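Local coordinates for sterol regulatory element-binding protein cleavage-activating protein (Schizosaccharomyces pombe, PDB 4YHC) that escorts the transcription factor precursor sre1 for processing when sterol or oxygen is low, this construct being its probably cytoplasmic WD40 domain, at residues V38-R52 against M73-N87. The protein carries 9 engineered substitutions. Sequence-based numbering, arbitrary orientation.
Sequences VSENYKTFASVGLDR and MPRTLKAIALDPQGN
Thr44 OG1 donates to Gly86 O at 2.7 Å, in the carbonyl plane and on a lone pair. Thr44 CG2 packs at 3.6 Å on Leu82 CD2. Lys65 adds weak bonds to both oxygens. The type I turns Ser39-Tyr42 and Asp83-Gly86 meet next to this bond, where Gly86 CA packs against Ser39 CB and OG. Asn41 has CG tucked between its backbone N and carbonyl carbon (chi1 68°), which curls the amide back over its own turn. There OD1 accepts from Ser39 OG, nearly along the C=O axis, and from Lys43 N, an Asx turn. ND2 reaches across to Gln85 O at 2.9 Å, coming from above that carbonyl plane, and weakly to Gln85 OE1. The two amide planes stand 69° apart. With an alanine in place of Asn41, Ser39 OG and Lys43 N are likely to lose their shared acceptor, and Gln85 O the donor that reaches it from the facing turn.

The two segments belong to neighbouring blades of the WD40 beta-propeller, in predicted repeats WD 1 and WD 2. Strands 44-49 and 79-82 run almost antiparallel (171°), with axes 8.8 Å apart, so side chains rather than backbone bonds join them. Ile80 is fully extended and sets CD1 3.9 Å from Ala46 CB, close to Val48 CG2 as well. Val48 CG1 meets Leu77 CD1 tip to tip at 3.6 Å.

Beyond the strands, Arg52 folds over the 73-76 backbone. Its NE bonds weakly to Pro74 O, and one guanidinium face lies over Arg75 O. Water 2, in plane at the guanidinium edge, links Arg52 NH2 to Met73 O. Met73 curls back on itself and places CE 3.2 Å from Arg52 O.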
ATOM      1  N   VAL A  38       3.299   3.909  -4.973  1.00 16.09           N
ATOM      2  CA  VAL A  38       4.230   4.702  -4.227  1.00 15.81           C
ATOM      3  C   VAL A  38       5.327   3.834  -3.686  1.00 17.70           C
ATOM      4  O   VAL A  38       5.124   2.663  -3.373  1.00 19.79           O
ATOM      5  CB  VAL A  38       3.489   5.468  -3.108  1.00 15.75           C
ATOM      6  CG1 VAL A  38       3.090   4.535  -2.016  1.00 15.51           C
ATOM      7  CG2 VAL A  38       4.363   6.562  -2.556  1.00 16.15           C
ATOM      8  N   SER A  39       6.528   4.383  -3.571  1.00 17.60           N
ATOM      9  CA  SER A  39       7.614   3.576  -3.090  1.00 18.53           C
ATOM     10  C   SER A  39       7.443   3.300  -1.620  1.00 23.41           C
ATOM     11  O   SER A  39       6.811   4.074  -0.859  1.00 18.07           O
ATOM     12  CB  SER A  39       8.999   4.245  -3.361  1.00 16.22           C
ATOM     13  OG  SER A  39       9.138   5.559  -2.874  1.00 17.75           O
ATOM     14  N   GLU A  40       8.090   2.231  -1.206  1.00 21.38           N
ATOM     15  CA  GLU A  40       8.039   1.784   0.196  1.00 27.85           C
ATOM     16  C   GLU A  40       8.495   2.818   1.187  1.00 25.75           C
ATOM     17  O   GLU A  40       8.043   2.780   2.281  1.00 29.08           O
ATOM     18  CB  GLU A  40       8.935   0.580   0.410  1.00 35.59           C
ATOM     19  CG  GLU A  40       8.271  -0.485   1.256  1.00 58.87           C
ATOM     20  CD  GLU A  40       7.640  -1.538   0.372  1.00 78.56           C
ATOM     21  OE1 GLU A  40       6.393  -1.678   0.439  1.00 86.45           O
ATOM     22  OE2 GLU A  40       8.401  -2.205  -0.413  1.00 83.95           O
ATOM     23  N   ASN A  41       9.421   3.693   0.807  1.00 22.00           N
ATOM     24  CA  ASN A  41       9.911   4.759   1.660  1.00 22.97           C
ATOM     25  C   ASN A  41       9.074   5.997   1.499  1.00 22.06           C
ATOM     26  O   ASN A  41       9.359   6.971   2.117  1.00 23.04           O
ATOM     27  CB  ASN A  41      11.427   5.071   1.420  1.00 23.62           C
ATOM     28  CG  ASN A  41      11.713   5.697   0.053  1.00 25.99           C
ATOM     29  OD1 ASN A  41      10.873   5.673  -0.850  1.00 21.98           O
ATOM     30  ND2 ASN A  41      12.945   6.212  -0.132  1.00 19.51           N
ATOM     31  N   TYR A  42       7.983   5.919   0.736  1.00 20.02           N
ATOM     32  CA  TYR A  42       7.078   7.061   0.494  1.00 19.19           C
ATOM     33  C   TYR A  42       7.740   8.247  -0.184  1.00 25.53           C
ATOM     34  O   TYR A  42       7.252   9.342  -0.135  1.00 23.06           O
ATOM     35  CB  TYR A  42       6.319   7.461   1.764  1.00 19.97           C
ATOM     36  CG  TYR A  42       5.508   6.308   2.293  1.00 23.16           C
ATOM     37  CD1 TYR A  42       4.331   5.939   1.676  1.00 26.70           C
ATOM     38  CD2 TYR A  42       5.956   5.526   3.376  1.00 30.79           C
ATOM     39  CE1 TYR A  42       3.581   4.869   2.142  1.00 25.11           C
ATOM     40  CE2 TYR A  42       5.225   4.424   3.828  1.00 29.53           C
ATOM     41  CZ  TYR A  42       4.051   4.111   3.214  1.00 29.14           C
ATOM     42  OH  TYR A  42       3.321   3.027   3.628  1.00 28.62           O
ATOM     43  N   LYS A  43       8.836   8.028  -0.892  1.00 18.44           N
ATOM     44  CA  LYS A  43       9.454   9.151  -1.566  1.00 20.55           C
ATOM     45  C   LYS A  43       8.903   9.416  -2.952  1.00 19.10           C
ATOM     46  O   LYS A  43       8.794  10.598  -3.379  1.00 18.80           O
ATOM     47  CB  LYS A  43      10.964   8.922  -1.645  1.00 22.59           C
ATOM     48  CG  LYS A  43      11.734   9.952  -2.434  1.00 22.51           C
ATOM     49  CD  LYS A  43      13.207   9.769  -2.072  1.00 38.53           C
ATOM     50  CE  LYS A  43      13.843   8.769  -2.968  1.00 50.55           C
ATOM     51  NZ  LYS A  43      14.180   9.501  -4.181  1.00 55.55           N
ATOM     52  N   THR A  44       8.550   8.346  -3.663  1.00 18.22           N
ATOM     53  CA  THR A  44       8.310   8.439  -5.092  1.00 20.52           C
ATOM     54  C   THR A  44       6.954   7.864  -5.419  1.00 16.73           C
ATOM     55  O   THR A  44       6.620   6.772  -4.977  1.00 18.50           O
ATOM     56  CB  THR A  44       9.396   7.701  -5.898  1.00 23.89           C
ATOM     57  OG1 THR A  44      10.698   8.221  -5.617  1.00 22.95           O
ATOM     58  CG2 THR A  44       9.197   7.873  -7.442  1.00 17.82           C
ATOM     59  N   PHE A  45       6.200   8.623  -6.203  1.00 18.64           N
ATOM     60  CA  PHE A  45       4.831   8.296  -6.612  1.00 19.33           C
ATOM     61  C   PHE A  45       4.835   8.093  -8.115  1.00 18.81           C
ATOM     62  O   PHE A  45       5.523   8.838  -8.833  1.00 22.38           O
ATOM     63  CB  PHE A  45       3.934   9.504  -6.292  1.00 20.44           C
ATOM     64  CG  PHE A  45       2.461   9.296  -6.616  1.00 19.16           C
ATOM     65  CD1 PHE A  45       1.635   8.658  -5.722  1.00 17.53           C
ATOM     66  CD2 PHE A  45       1.942   9.762  -7.782  1.00 19.26           C
ATOM     67  CE1 PHE A  45       0.271   8.511  -5.982  1.00 26.56           C
ATOM     68  CE2 PHE A  45       0.611   9.608  -8.079  1.00 22.82           C
ATOM     69  CZ  PHE A  45      -0.239   9.007  -7.171  1.00 16.72           C
ATOM     70  N   ALA A  46       4.055   7.122  -8.590  1.00 20.77           N
ATOM     71  CA  ALA A  46       3.847   6.925 -10.029  1.00 17.72           C
ATOM     72  C   ALA A  46       2.374   6.777 -10.378  1.00 18.77           C
ATOM     73  O   ALA A  46       1.621   6.105  -9.646  1.00 17.73           O
ATOM     74  CB  ALA A  46       4.573   5.676 -10.466  1.00 17.32           C
ATOM     75  N   SER A  47       1.977   7.308 -11.543  1.00 17.28           N
ATOM     76  CA  SER A  47       0.648   7.145 -12.050  1.00 20.39           C
ATOM     77  C   SER A  47       0.727   6.656 -13.515  1.00 24.54           C
ATOM     78  O   SER A  47       1.607   7.073 -14.271  1.00 20.88           O
ATOM     79  CB  SER A  47      -0.161   8.446 -11.962  1.00 20.36           C
ATOM     80  OG  SER A  47       0.503   9.561 -12.515  1.00 23.26           O
ATOM     81  N   VAL A  48      -0.215   5.785 -13.865  1.00 19.86           N
ATOM     82  CA  VAL A  48      -0.299   5.182 -15.184  1.00 21.58           C
ATOM     83  C   VAL A  48      -1.683   5.394 -15.780  1.00 18.07           C
ATOM     84  O   VAL A  48      -2.683   5.113 -15.133  1.00 21.97           O
ATOM     85  CB  VAL A  48      -0.023   3.679 -15.135  1.00 22.35           C
ATOM     86  CG1 VAL A  48      -0.154   3.123 -16.550  1.00 19.72           C
ATOM     87  CG2 VAL A  48       1.396   3.385 -14.592  1.00 17.31           C
ATOM     88  N   GLY A  49      -1.730   5.985 -16.955  1.00 20.81           N
ATOM     89  CA  GLY A  49      -3.006   6.349 -17.620  1.00 19.88           C
ATOM     90  C   GLY A  49      -3.549   5.134 -18.306  1.00 26.62           C
ATOM     91  O   GLY A  49      -2.805   4.158 -18.537  1.00 25.34           O
ATOM     92  N   LEU A  50      -4.818   5.202 -18.684  1.00 28.30           N
ATOM     93  CA  LEU A  50      -5.433   4.241 -19.562  1.00 25.66           C
ATOM     94  C   LEU A  50      -4.724   4.054 -20.890  1.00 32.41           C
ATOM     95  O   LEU A  50      -4.854   2.983 -21.458  1.00 33.75           O
ATOM     96  CB  LEU A  50      -6.871   4.655 -19.898  1.00 34.19           C
ATOM     97  CG  LEU A  50      -7.926   4.664 -18.799  1.00 50.03           C
ATOM     98  CD1 LEU A  50      -9.222   5.303 -19.277  1.00 53.67           C
ATOM     99  CD2 LEU A  50      -8.178   3.274 -18.271  1.00 53.13           C
ATOM    100  N   ASP A  51      -4.066   5.096 -21.387  1.00 25.66           N
ATOM    101  CA  ASP A  51      -3.203   5.065 -22.592  1.00 29.16           C
ATOM    102  C   ASP A  51      -1.724   4.613 -22.399  1.00 28.44           C
ATOM    103  O   ASP A  51      -0.886   4.853 -23.273  1.00 30.79           O
ATOM    104  CB  ASP A  51      -3.189   6.460 -23.218  1.00 30.39           C
ATOM    105  CG  ASP A  51      -2.662   7.547 -22.279  1.00 35.65           C
ATOM    106  OD1 ASP A  51      -2.399   7.288 -21.064  1.00 30.95           O
ATOM    107  OD2 ASP A  51      -2.501   8.699 -22.750  1.00 30.38           O
ATOM    108  N   ARG A  52      -1.420   4.019 -21.232  1.00 24.20           N
ATOM    109  CA  ARG A  52      -0.048   3.617 -20.811  1.00 22.85           C
ATOM    110  C   ARG A  52       0.899   4.777 -20.421  1.00 24.74           C
ATOM    111  O   ARG A  52       2.036   4.530 -20.061  1.00 26.55           O
ATOM    112  CB  ARG A  52       0.591   2.634 -21.818  1.00 25.26           C
ATOM    113  CG  ARG A  52      -0.273   1.402 -21.972  1.00 27.52           C
ATOM    114  CD  ARG A  52       0.098   0.474 -23.138  1.00 32.97           C
ATOM    115  NE  ARG A  52       0.121   1.236 -24.355  1.00 30.73           N
ATOM    116  CZ  ARG A  52      -0.894   1.385 -25.188  1.00 36.66           C
ATOM    117  NH1 ARG A  52      -2.020   0.705 -25.015  1.00 34.86           N
ATOM    118  NH2 ARG A  52      -0.733   2.176 -26.251  1.00 29.99           N
ATOM    119  N   MET A  73       5.989   4.925 -24.857  1.00 28.97           N
ATOM    120  CA  MET A  73       5.784   3.745 -24.010  1.00 29.80           C
ATOM    121  C   MET A  73       5.549   2.526 -24.881  1.00 31.72           C
ATOM    122  O   MET A  73       5.040   2.672 -25.956  1.00 28.36           O
ATOM    123  CB  MET A  73       4.544   3.883 -23.117  1.00 22.78           C
ATOM    124  CG  MET A  73       4.776   4.795 -21.914  1.00 33.06           C
ATOM    125  SD  MET A  73       5.816   4.036 -20.625  1.00 31.28           S
ATOM    126  CE  MET A  73       4.770   2.857 -19.850  1.00 22.77           C
ATOM    127  N   PRO A  74       5.841   1.323 -24.370  1.00 33.02           N
ATOM    128  CA  PRO A  74       5.419   0.116 -25.084  1.00 32.82           C
ATOM    129  C   PRO A  74       3.915   0.063 -25.288  1.00 31.54           C
ATOM    130  O   PRO A  74       3.182   0.704 -24.583  1.00 29.56           O
ATOM    131  CB  PRO A  74       5.923  -1.052 -24.199  1.00 29.41           C
ATOM    132  CG  PRO A  74       6.269  -0.424 -22.866  1.00 32.56           C
ATOM    133  CD  PRO A  74       6.599   1.027 -23.139  1.00 34.21           C
ATOM    134  N   ARG A  75       3.459  -0.704 -26.266  1.00 33.30           N
ATOM    135  CA  ARG A  75       2.052  -0.703 -26.608  1.00 40.15           C
ATOM    136  C   ARG A  75       1.284  -1.602 -25.669  1.00 34.05           C
ATOM    137  O   ARG A  75       0.062  -1.584 -25.676  1.00 39.49           O
ATOM    138  CB  ARG A  75       1.818  -1.053 -28.092  1.00 57.45           C
ATOM    139  CG  ARG A  75       1.868  -2.524 -28.444  1.00 75.04           C
ATOM    140  CD  ARG A  75       1.142  -2.846 -29.755  1.00 88.43           C
ATOM    141  NE  ARG A  75       0.230  -3.987 -29.599  1.00 93.90           N
ATOM    142  CZ  ARG A  75      -0.987  -3.911 -29.056  1.00 99.31           C
ATOM    143  NH1 ARG A  75      -1.484  -2.748 -28.619  1.00 99.66           N
ATOM    144  NH2 ARG A  75      -1.720  -5.008 -28.951  1.00101.87           N
ATOM    145  N   THR A  76       2.006  -2.364 -24.845  1.00 26.12           N
ATOM    146  CA  THR A  76       1.409  -3.154 -23.788  1.00 24.63           C
ATOM    147  C   THR A  76       2.091  -2.821 -22.473  1.00 27.30           C
ATOM    148  O   THR A  76       3.317  -2.569 -22.421  1.00 30.47           O
ATOM    149  CB  THR A  76       1.537  -4.670 -24.018  1.00 30.75           C
ATOM    150  OG1 THR A  76       2.923  -5.038 -24.165  1.00 32.91           O
ATOM    151  CG2 THR A  76       0.742  -5.101 -25.239  1.00 33.27           C
ATOM    152  N   LEU A  77       1.327  -2.879 -21.384  1.00 26.30           N
ATOM    153  CA  LEU A  77       1.929  -2.620 -20.058  1.00 25.06           C
ATOM    154  C   LEU A  77       1.175  -3.500 -19.117  1.00 33.17           C
ATOM    155  O   LEU A  77      -0.000  -3.259 -18.867  1.00 32.26           O
ATOM    156  CB  LEU A  77       1.741  -1.167 -19.679  1.00 29.29           C
ATOM    157  CG  LEU A  77       2.727  -0.310 -18.867  1.00 35.81           C
ATOM    158  CD1 LEU A  77       1.994   0.560 -17.853  1.00 28.26           C
ATOM    159  CD2 LEU A  77       3.883  -1.027 -18.231  1.00 25.95           C
ATOM    160  N   LYS A  78       1.835  -4.553 -18.631  1.00 25.78           N
ATOM    161  CA  LYS A  78       1.205  -5.461 -17.735  1.00 26.86           C
ATOM    162  C   LYS A  78       1.494  -5.125 -16.251  1.00 26.09           C
ATOM    163  O   LYS A  78       0.753  -5.562 -15.403  1.00 27.57           O
ATOM    164  CB  LYS A  78       1.758  -6.871 -17.973  1.00 30.53           C
ATOM    165  CG  LYS A  78       1.390  -7.623 -19.245  1.00 38.06           C
ATOM    166  CD  LYS A  78       1.705  -9.123 -19.025  1.00 46.64           C
ATOM    167  CE  LYS A  78       0.751 -10.087 -19.706  1.00 53.02           C
ATOM    168  NZ  LYS A  78       0.691 -11.386 -18.971  1.00 57.64           N
ATOM    169  N   ALA A  79       2.622  -4.489 -15.925  1.00 21.88           N
ATOM    170  CA  ALA A  79       2.907  -4.206 -14.490  1.00 22.97           C
ATOM    171  C   ALA A  79       3.935  -3.117 -14.366  1.00 19.65           C
ATOM    172  O   ALA A  79       4.713  -2.865 -15.288  1.00 19.99           O
ATOM    173  CB  ALA A  79       3.456  -5.435 -13.784  1.00 21.69           C
ATOM    174  N   ILE A  80       3.865  -2.455 -13.216  1.00 20.65           N
ATOM    175  CA  ILE A  80       4.831  -1.469 -12.803  1.00 23.84           C
ATOM    176  C   ILE A  80       5.220  -1.698 -11.372  1.00 19.07           C
ATOM    177  O   ILE A  80       4.416  -2.184 -10.605  1.00 16.28           O
ATOM    178  CB  ILE A  80       4.274  -0.039 -12.948  1.00 24.63           C
ATOM    179  CG1 ILE A  80       5.340   0.959 -12.499  1.00 32.62           C
ATOM    180  CG2 ILE A  80       3.000   0.178 -12.107  1.00 22.31           C
ATOM    181  CD1 ILE A  80       4.889   2.394 -12.631  1.00 42.82           C
ATOM    182  N   ALA A  81       6.451  -1.369 -11.007  1.00 17.09           N
ATOM    183  CA  ALA A  81       6.837  -1.448  -9.617  1.00 19.25           C
ATOM    184  C   ALA A  81       8.040  -0.590  -9.362  1.00 23.24           C
ATOM    185  O   ALA A  81       8.800  -0.260 -10.296  1.00 25.91           O
ATOM    186  CB  ALA A  81       7.055  -2.864  -9.204  1.00 19.48           C
ATOM    187  N   LEU A  82       8.141  -0.094  -8.134  1.00 17.02           N
ATOM    188  CA  LEU A  82       9.253   0.743  -7.728  1.00 19.09           C
ATOM    189  C   LEU A  82      10.090   0.035  -6.766  1.00 21.29           C
ATOM    190  O   LEU A  82       9.562  -0.756  -5.958  1.00 22.92           O
ATOM    191  CB  LEU A  82       8.737   1.988  -7.011  1.00 24.85           C
ATOM    192  CG  LEU A  82       8.033   3.065  -7.827  1.00 37.07           C
ATOM    193  CD1 LEU A  82       6.553   2.851  -7.753  1.00 39.91           C
ATOM    194  CD2 LEU A  82       8.307   4.408  -7.196  1.00 48.19           C
ATOM    195  N   ASP A  83      11.386   0.332  -6.761  1.00 22.65           N
ATOM    196  CA  ASP A  83      12.202  -0.239  -5.716  1.00 27.57           C
ATOM    197  C   ASP A  83      11.821   0.459  -4.372  1.00 19.58           C
ATOM    198  O   ASP A  83      11.212   1.548  -4.371  1.00 18.07           O
ATOM    199  CB  ASP A  83      13.696  -0.111  -6.040  1.00 27.19           C
ATOM    200  CG  ASP A  83      14.289   1.232  -5.649  1.00 28.85           C
ATOM    201  OD1 ASP A  83      14.031   2.240  -6.330  1.00 28.65           O
ATOM    202  OD2 ASP A  83      15.007   1.259  -4.642  1.00 30.06           O
ATOM    203  N   PRO A  84      12.184  -0.156  -3.253  1.00 21.38           N
ATOM    204  CA  PRO A  84      11.762   0.386  -1.986  1.00 21.72           C
ATOM    205  C   PRO A  84      12.281   1.753  -1.652  1.00 20.18           C
ATOM    206  O   PRO A  84      11.638   2.437  -0.907  1.00 23.44           O
ATOM    207  CB  PRO A  84      12.249  -0.667  -0.946  1.00 36.39           C
ATOM    208  CG  PRO A  84      12.655  -1.860  -1.707  1.00 32.12           C
ATOM    209  CD  PRO A  84      12.956  -1.405  -3.096  1.00 22.60           C
ATOM    210  N   GLN A  85      13.350   2.214  -2.305  1.00 23.18           N
ATOM    211  CA  GLN A  85      13.886   3.563  -2.074  1.00 23.69           C
ATOM    212  C   GLN A  85      13.383   4.581  -3.046  1.00 23.61           C
ATOM    213  O   GLN A  85      13.627   5.790  -2.877  1.00 23.61           O
ATOM    214  CB  GLN A  85      15.441   3.536  -2.073  1.00 45.93           C
ATOM    215  CG  GLN A  85      16.046   2.896  -0.827  1.00 56.43           C
ATOM    216  CD  GLN A  85      15.495   3.517   0.454  1.00 75.87           C
ATOM    217  OE1 GLN A  85      15.689   4.713   0.720  1.00 87.08           O
ATOM    218  NE2 GLN A  85      14.757   2.715   1.241  1.00 77.66           N
ATOM    219  N   GLY A  86      12.624   4.150  -4.042  1.00 22.65           N
ATOM    220  CA  GLY A  86      12.071   5.111  -4.985  1.00 21.28           C
ATOM    221  C   GLY A  86      13.005   5.704  -6.018  1.00 21.47           C
ATOM    222  O   GLY A  86      12.771   6.820  -6.511  1.00 20.25           O
ATOM    223  N   ASN A  87      14.084   4.991  -6.318  1.00 21.07           N
ATOM    224  CA  ASN A  87      15.077   5.459  -7.294  1.00 26.13           C
ATOM    225  C   ASN A  87      14.982   4.800  -8.643  1.00 24.88           C
ATOM    226  O   ASN A  87      15.474   5.362  -9.640  1.00 28.28           O
ATOM    227  CB  ASN A  87      16.499   5.254  -6.763  1.00 31.60           C
ATOM    228  CG  ASN A  87      16.734   6.028  -5.501  1.00 36.77           C
ATOM    229  OD1 ASN A  87      16.373   7.176  -5.413  1.00 39.96           O
ATOM    230  ND2 ASN A  87      17.220   5.369  -4.493  1.00 34.65           N
TER
HETATM  231  O   HOH W   1       8.758   0.200  -3.310  1.00 22.52           O
HETATM  232  O   HOH W   2       2.273   2.990 -26.216  1.00 42.29           O